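Local coordinates for F-actin-capping protein subunit alpha (Plasmodium berghei, PDB 7A0H) that probably caps the fast-growing barbed ends of actin filaments as a homodimer, blocking subunit exchange there without severing the filament, at residues K235-T240 with L251-E256; E7-I12 with N38-N43; N271-S274 with K278-R281. One frame throughout, in Å; residues are numbered along the deposited sequence.

Following the chain from its N terminus, contact 2 comes first: it brings the start of helix 39-55 against helix 3-18, closing a loop that holds helix 21-35. Contact 1 follows much later, where strand 223-238, at one edge of the five-stranded antiparallel sheet, turns into helix 243-266 and the helix is laid back against the strand. Contact 3 closes the shortest loop, near the C terminus, between short strands 268-270 and 283-285. The three stand in series, none nested or crossing. Contacts 1 and 2 lie on opposite sides of the chain's centre, their own centres 46 Å apart, while contacts 2 and 3 both reach the second subunit.

Contact 1. Residues K235-T240 with L251-E256; sequences KRVSVT and LSVIRE
Val-253 has CG1 anti to its backbone nitrogen (chi1 175°), a setting that spreads its two methyls over two residues of the neighbouring strand, Lys-235 and Val-237. CG1 lies on the root of the lysine, 3.6 Å from Lys-235 CG, with CB of the same residue almost as close. CG2 turns the other way and meets Val-237 CG2 at 3.8 Å. On Val-237 the touching branch is the methyl beside its backbone N and anti to the carbonyl carbon. Both strand side chains lie obliquely across the valine, and the atoms that meet are all methyl or methylene carbons.

Lys-235 and Val-237 are two places apart on an extended strand, and both send their CB toward the helix; one valine can therefore span the pair. The lysine chain bends at chi2 (-65°) after its CG has met the valine, then runs on nearly straight. Its NZ ends 5.1 Å from Glu-256 OE1, one helical turn beyond Val-253. That is too far for a salt bridge, though the opposite charges may still attract weakly.

Val-253 also touches Leu-209 of strand 206-220, the next strand of the sheet, and Leu-251 and Arg-255 face helix 112-131. At this point the helix covers the two strands at one edge of the sheet. An antiparallel sheet whose last strand leads through a short connection into a long helix packed back across it recurs in capping-protein subunits.

Contact 2. Residues E7-I12 with N38-N43; sequences EKKKFI and NAIIQN
Ile-40 and Ile-41, in the first turn of helix 39-55, meet Lys-9 and Ile-12 of helix 3-18. The turn is prepared by Asn-38 at the N-cap, whose OD1 takes two backbone N-H groups. The bond from Ile-40 N (2.8 Å) lies in the carbonyl plane, while Ile-41 N comes from above it, at 3.3 Å. Next along, Ile-40 offers its CG2 to the aliphatic shaft of Lys-9: the lysine chain is extended and lays CE 4.2 Å from Ile-40 CG2, at the exposed margin. Ile-41 follows on the buried side. Its chi1 of 84°, together with an unstaggered chi2 of 97°, places CD1 4.0 Å from Ile-12 CD1, the two side chains crossing at about a right angle.

Phe-35 of helix 21-35 and Leu-5 also touch Ile-41, and Leu-31 and Phe-44 touch Ile-12, so helices 3-18, 21-35 and 39-55 pack as one N-terminal helical bundle, consistent with the stalk of capping-protein subunits. Glu-7 and Phe-11 of helix 3-18 face the second subunit, packing on its Ile-34 and Asn-30. No hydrogen bond joins the two segments, which implies adhesion by hydrocarbon burial.

Contact 3. Residues N271-S274 with K278-R281; sequences NTSS and KNTR
Asn-271 reaches across to the main chain of Arg-281: its ND2 gives a hydrogen bond to Arg-281 O, 3.1 Å away. The N-H...O angle is 154°, and the carbonyl points almost straight at the donor, near the amide plane of the asparagine. CG lies anti to the backbone N of Asn-271 (chi1 -173°), which carries the amide over toward the other segment. The same ND2 also gives to a water, at 3.0 Å, and this water accepts from Asn-279 ND2 as well. The two amides stand 74° apart, and their nitrogens, both donors, are joined through the water rather than to each other. Ser-273 OG comes within 3.8 Å of Asn-279 ND2 without bonding it; both are hydrogen-bonded to Asp-275 OD1.

Each amide oxygen turns back on its own segment. Asn-271 OD1 takes Ser-273 N, from above the carbonyl plane, and Asn-279 OD1 takes Arg-281 N at 3.0 Å; these are two Asx turns, one on either limb of the loop between strands 268-270 and 283-285. They fix how both amides are rotated. Further out, a backbone bond links Asn-271 with Lys-282. Ser-274 O takes Asn-266 ND2 of the second subunit, and Thr-280 packs on Phe-220 of that chain.

Contact 1. Residues K235-T240 with L251-E256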
# COMPACT_ATOMS: atom_id res chain seq x y z
N LYS A 235 -6.13 27.82 12.67
CA LYS A 235 -6.55 28.47 13.91
C LYS A 235 -6.22 29.96 13.91
O LYS A 235 -5.11 30.38 13.55
CB LYS A 235 -5.84 27.80 15.13
CG LYS A 235 -6.03 26.25 15.24
CD LYS A 235 -7.49 25.90 15.50
CE LYS A 235 -7.62 24.51 16.03
NZ LYS A 235 -9.05 24.12 16.21
N ARG A 236 -7.17 30.76 14.39
CA ARG A 236 -6.94 32.18 14.71
C ARG A 236 -6.43 32.30 16.14
O ARG A 236 -7.01 31.72 17.06
CB ARG A 236 -8.22 33.01 14.58
CG ARG A 236 -8.64 33.32 13.13
CD ARG A 236 -10.04 34.01 12.94
NE ARG A 236 -10.21 34.50 11.55
CZ ARG A 236 -11.03 33.99 10.60
NH1 ARG A 236 -11.84 32.95 10.79
NH2 ARG A 236 -11.03 34.58 9.41
N VAL A 237 -5.35 33.01 16.30
CA VAL A 237 -4.68 33.15 17.57
C VAL A 237 -4.50 34.65 17.86
O VAL A 237 -4.08 35.41 16.99
CB VAL A 237 -3.32 32.44 17.51
CG1 VAL A 237 -2.61 32.45 18.90
CG2 VAL A 237 -3.55 31.05 16.96
N SER A 238 -4.74 35.05 19.11
CA SER A 238 -4.52 36.44 19.55
C SER A 238 -3.11 36.60 20.11
O SER A 238 -2.67 35.81 20.94
CB SER A 238 -5.55 36.83 20.62
OG SER A 238 -6.87 36.95 20.06
N VAL A 239 -2.41 37.65 19.68
CA VAL A 239 -1.01 37.81 20.01
C VAL A 239 -0.77 39.28 20.24
O VAL A 239 -1.59 40.13 19.89
CB VAL A 239 -0.05 37.29 18.88
CG1 VAL A 239 -0.30 35.86 18.65
CG2 VAL A 239 -0.28 38.08 17.61
N THR A 240 0.42 39.58 20.73
CA THR A 240 0.90 40.95 20.97
C THR A 240 2.29 41.10 20.32
O THR A 240 2.85 40.16 19.77
CB THR A 240 1.03 41.28 22.48
OG1 THR A 240 2.06 40.47 23.07
CG2 THR A 240 -0.27 40.98 23.21
N LEU A 251 2.82 27.80 20.21
CA LEU A 251 3.05 26.49 20.78
C LEU A 251 1.85 25.96 21.55
O LEU A 251 1.64 24.75 21.54
CB LEU A 251 4.30 26.47 21.68
CG LEU A 251 5.49 25.85 20.79
CD1 LEU A 251 5.19 24.43 20.24
CD2 LEU A 251 5.79 26.83 19.65
N SER A 252 0.97 26.83 22.12
CA SER A 252 -0.19 26.25 22.86
C SER A 252 -1.19 25.61 21.91
O SER A 252 -1.77 24.56 22.21
CB SER A 252 -0.90 27.30 23.76
OG SER A 252 -2.16 26.79 24.21
N VAL A 253 -1.39 26.21 20.74
CA VAL A 253 -2.26 25.64 19.70
C VAL A 253 -1.71 24.33 19.13
O VAL A 253 -2.46 23.40 18.82
CB VAL A 253 -2.38 26.66 18.57
CG1 VAL A 253 -3.18 26.02 17.44
CG2 VAL A 253 -3.06 27.94 19.01
N ILE A 254 -0.41 24.27 18.88
CA ILE A 254 0.21 23.02 18.47
C ILE A 254 0.00 21.95 19.53
O ILE A 254 -0.34 20.79 19.21
CB ILE A 254 1.71 23.24 18.16
CG1 ILE A 254 1.88 24.00 16.84
CG2 ILE A 254 2.45 21.95 18.07
CD1 ILE A 254 3.23 24.64 16.74
N ARG A 255 0.19 22.32 20.82
CA ARG A 255 -0.04 21.36 21.91
C ARG A 255 -1.45 20.76 21.83
O ARG A 255 -1.65 19.54 21.92
CB ARG A 255 0.22 22.03 23.27
CG ARG A 255 -0.19 21.17 24.50
CD ARG A 255 0.26 21.80 25.85
NE ARG A 255 -0.25 23.17 25.99
CZ ARG A 255 0.28 24.08 26.77
NH1 ARG A 255 1.34 23.75 27.55
NH2 ARG A 255 -0.24 25.30 26.77
N GLU A 256 -2.43 21.61 21.56
CA GLU A 256 -3.82 21.16 21.52
C GLU A 256 -4.13 20.37 20.27
O GLU A 256 -4.89 19.39 20.30
CB GLU A 256 -4.71 22.40 21.58
CG GLU A 256 -6.16 22.13 21.84
CD GLU A 256 -7.08 23.25 21.32
OE1 GLU A 256 -6.58 24.21 20.67
OE2 GLU A 256 -8.32 23.12 21.53

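Contact 2. Residues E7-I12 with N38-N43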
# COMPACT_ATOMS: atom_id res chain seq x y z
N GLU A 7 9.82 6.10 -22.12
CA GLU A 7 9.07 4.98 -21.55
C GLU A 7 9.81 4.37 -20.36
O GLU A 7 9.15 3.88 -19.43
CB GLU A 7 8.76 3.93 -22.64
CG GLU A 7 7.87 4.45 -23.80
CD GLU A 7 6.49 4.95 -23.34
OE1 GLU A 7 5.79 4.23 -22.58
OE2 GLU A 7 6.10 6.08 -23.73
N LYS A 8 11.15 4.37 -20.37
CA LYS A 8 11.90 3.90 -19.21
C LYS A 8 11.67 4.80 -18.01
O LYS A 8 11.73 4.35 -16.85
CB LYS A 8 13.41 3.85 -19.50
CG LYS A 8 13.91 2.90 -20.61
CD LYS A 8 15.47 2.94 -20.78
CE LYS A 8 16.02 2.05 -21.91
NZ LYS A 8 17.52 2.10 -22.01
N LYS A 9 11.41 6.08 -18.27
CA LYS A 9 11.16 7.07 -17.23
C LYS A 9 9.78 6.88 -16.67
O LYS A 9 9.57 6.97 -15.45
CB LYS A 9 11.31 8.48 -17.81
CG LYS A 9 12.74 8.89 -18.14
CD LYS A 9 12.83 10.38 -18.44
CE LYS A 9 14.27 10.81 -18.67
NZ LYS A 9 14.37 12.26 -18.91
N LYS A 10 8.82 6.66 -17.58
CA LYS A 10 7.45 6.43 -17.15
C LYS A 10 7.40 5.23 -16.24
O LYS A 10 6.65 5.22 -15.26
CB LYS A 10 6.56 6.22 -18.36
CG LYS A 10 6.47 7.43 -19.24
CD LYS A 10 5.58 7.19 -20.42
CE LYS A 10 5.55 8.41 -21.32
NZ LYS A 10 4.80 8.15 -22.59
N PHE A 11 8.24 4.23 -16.52
CA PHE A 11 8.22 3.03 -15.70
C PHE A 11 8.94 3.24 -14.37
O PHE A 11 8.43 2.81 -13.33
CB PHE A 11 8.89 1.89 -16.47
CG PHE A 11 9.04 0.64 -15.69
CD1 PHE A 11 7.95 -0.13 -15.39
CD2 PHE A 11 10.28 0.23 -15.26
CE1 PHE A 11 8.10 -1.27 -14.67
CE2 PHE A 11 10.42 -0.91 -14.54
CZ PHE A 11 9.33 -1.66 -14.24
N ILE A 12 10.08 3.93 -14.39
CA ILE A 12 10.82 4.21 -13.16
C ILE A 12 9.98 5.07 -12.23
O ILE A 12 9.99 4.89 -11.00
CB ILE A 12 12.16 4.89 -13.50
CG1 ILE A 12 13.17 3.86 -14.00
CG2 ILE A 12 12.68 5.62 -12.25
CD1 ILE A 12 14.42 4.43 -14.61
N ASN A 38 23.53 4.48 -17.65
CA ASN A 38 22.91 5.63 -18.28
C ASN A 38 22.84 6.80 -17.32
O ASN A 38 21.97 6.86 -16.45
CB ASN A 38 21.53 5.25 -18.80
CG ASN A 38 20.91 6.34 -19.59
OD1 ASN A 38 21.08 7.53 -19.29
ND2 ASN A 38 20.20 5.96 -20.63
N ALA A 39 23.72 7.77 -17.51
CA ALA A 39 23.81 8.89 -16.58
C ALA A 39 22.56 9.75 -16.58
O ALA A 39 22.32 10.45 -15.60
CB ALA A 39 25.06 9.74 -16.92
N ILE A 40 21.77 9.71 -17.65
CA ILE A 40 20.53 10.48 -17.69
C ILE A 40 19.54 9.91 -16.70
O ILE A 40 18.84 10.65 -15.98
CB ILE A 40 19.93 10.50 -19.11
CG1 ILE A 40 20.80 11.37 -20.01
CG2 ILE A 40 18.47 10.97 -19.05
CD1 ILE A 40 20.36 11.42 -21.45
N ILE A 41 19.47 8.59 -16.63
CA ILE A 41 18.48 8.00 -15.73
C ILE A 41 19.03 7.87 -14.32
O ILE A 41 18.25 7.74 -13.40
CB ILE A 41 17.97 6.65 -16.27
CG1 ILE A 41 18.87 5.48 -15.92
CG2 ILE A 41 17.69 6.76 -17.77
CD1 ILE A 41 18.41 4.75 -14.70
N GLN A 42 20.35 7.93 -14.14
CA GLN A 42 20.88 8.08 -12.79
C GLN A 42 20.45 9.42 -12.23
O GLN A 42 20.00 9.49 -11.10
CB GLN A 42 22.39 7.92 -12.81
CG GLN A 42 22.73 6.46 -13.05
CD GLN A 42 23.15 5.74 -11.81
OE1 GLN A 42 23.24 6.33 -10.72
NE2 GLN A 42 23.37 4.43 -11.94
N ASN A 43 20.47 10.46 -13.05
CA ASN A 43 20.11 11.80 -12.65
C ASN A 43 18.60 12.01 -12.56
O ASN A 43 18.13 12.70 -11.64
CB ASN A 43 20.74 12.79 -13.63
CG ASN A 43 22.25 12.85 -13.48
OD1 ASN A 43 22.79 12.64 -12.37
ND2 ASN A 43 22.95 13.10 -14.58

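Contact 3. Residues N271-S274 with K278-R281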
# COMPACT_ATOMS: atom_id res chain seq x y z
N ASN A 271 -14.19 -1.45 11.34
CA ASN A 271 -15.57 -1.58 10.87
C ASN A 271 -15.97 -3.06 10.86
O ASN A 271 -15.21 -3.90 10.38
CB ASN A 271 -15.72 -0.96 9.48
CG ASN A 271 -17.18 -0.90 8.99
OD1 ASN A 271 -18.07 -1.48 9.59
ND2 ASN A 271 -17.41 -0.20 7.88
N THR A 272 -17.10 -3.40 11.51
CA THR A 272 -17.63 -4.76 11.45
C THR A 272 -18.90 -4.84 10.59
O THR A 272 -19.71 -5.74 10.78
CB THR A 272 -17.90 -5.36 12.83
OG1 THR A 272 -16.73 -5.23 13.65
CG2 THR A 272 -18.19 -6.87 12.68
N SER A 273 -19.09 -3.90 9.67
CA SER A 273 -20.12 -4.03 8.64
C SER A 273 -19.98 -5.40 7.95
O SER A 273 -18.99 -6.10 8.17
CB SER A 273 -19.99 -2.87 7.65
OG SER A 273 -20.97 -2.95 6.64
N SER A 274 -21.00 -5.82 7.18
CA SER A 274 -20.97 -7.13 6.54
C SER A 274 -20.25 -7.14 5.20
O SER A 274 -19.62 -8.15 4.81
CB SER A 274 -22.41 -7.59 6.31
OG SER A 274 -23.02 -6.71 5.38
N LYS A 278 -15.86 -5.67 0.12
CA LYS A 278 -16.15 -4.58 -0.80
C LYS A 278 -16.06 -3.18 -0.16
O LYS A 278 -16.24 -2.19 -0.89
CB LYS A 278 -17.51 -4.80 -1.47
CG LYS A 278 -18.72 -4.82 -0.54
CD LYS A 278 -19.91 -5.65 -1.11
CE LYS A 278 -19.88 -7.12 -0.63
NZ LYS A 278 -21.10 -7.99 -0.96
N ASN A 279 -15.87 -3.07 1.17
CA ASN A 279 -15.99 -1.80 1.89
C ASN A 279 -14.71 -0.97 1.81
O ASN A 279 -13.64 -1.38 2.28
CB ASN A 279 -16.38 -2.05 3.36
CG ASN A 279 -17.15 -0.86 4.03
OD1 ASN A 279 -16.77 0.30 3.92
ND2 ASN A 279 -18.24 -1.18 4.74
N THR A 280 -14.84 0.25 1.28
CA THR A 280 -13.73 1.17 1.23
C THR A 280 -13.22 1.55 2.62
O THR A 280 -12.06 1.97 2.76
CB THR A 280 -14.13 2.46 0.52
OG1 THR A 280 -15.17 3.12 1.27
CG2 THR A 280 -14.61 2.17 -0.90
N ARG A 281 -14.08 1.52 3.63
CA ARG A 281 -13.71 1.97 4.98
C ARG A 281 -13.71 0.74 5.90
O ARG A 281 -14.76 0.34 6.40
CB ARG A 281 -14.66 3.05 5.50
CG ARG A 281 -14.92 4.10 4.50
CD ARG A 281 -16.04 4.98 4.91
NE ARG A 281 -16.38 5.79 3.74
CZ ARG A 281 -17.49 6.50 3.60
NH1 ARG A 281 -18.40 6.50 4.57
NH2 ARG A 281 -17.70 7.18 2.48
O HOH W 1 -19.97 0.77 6.58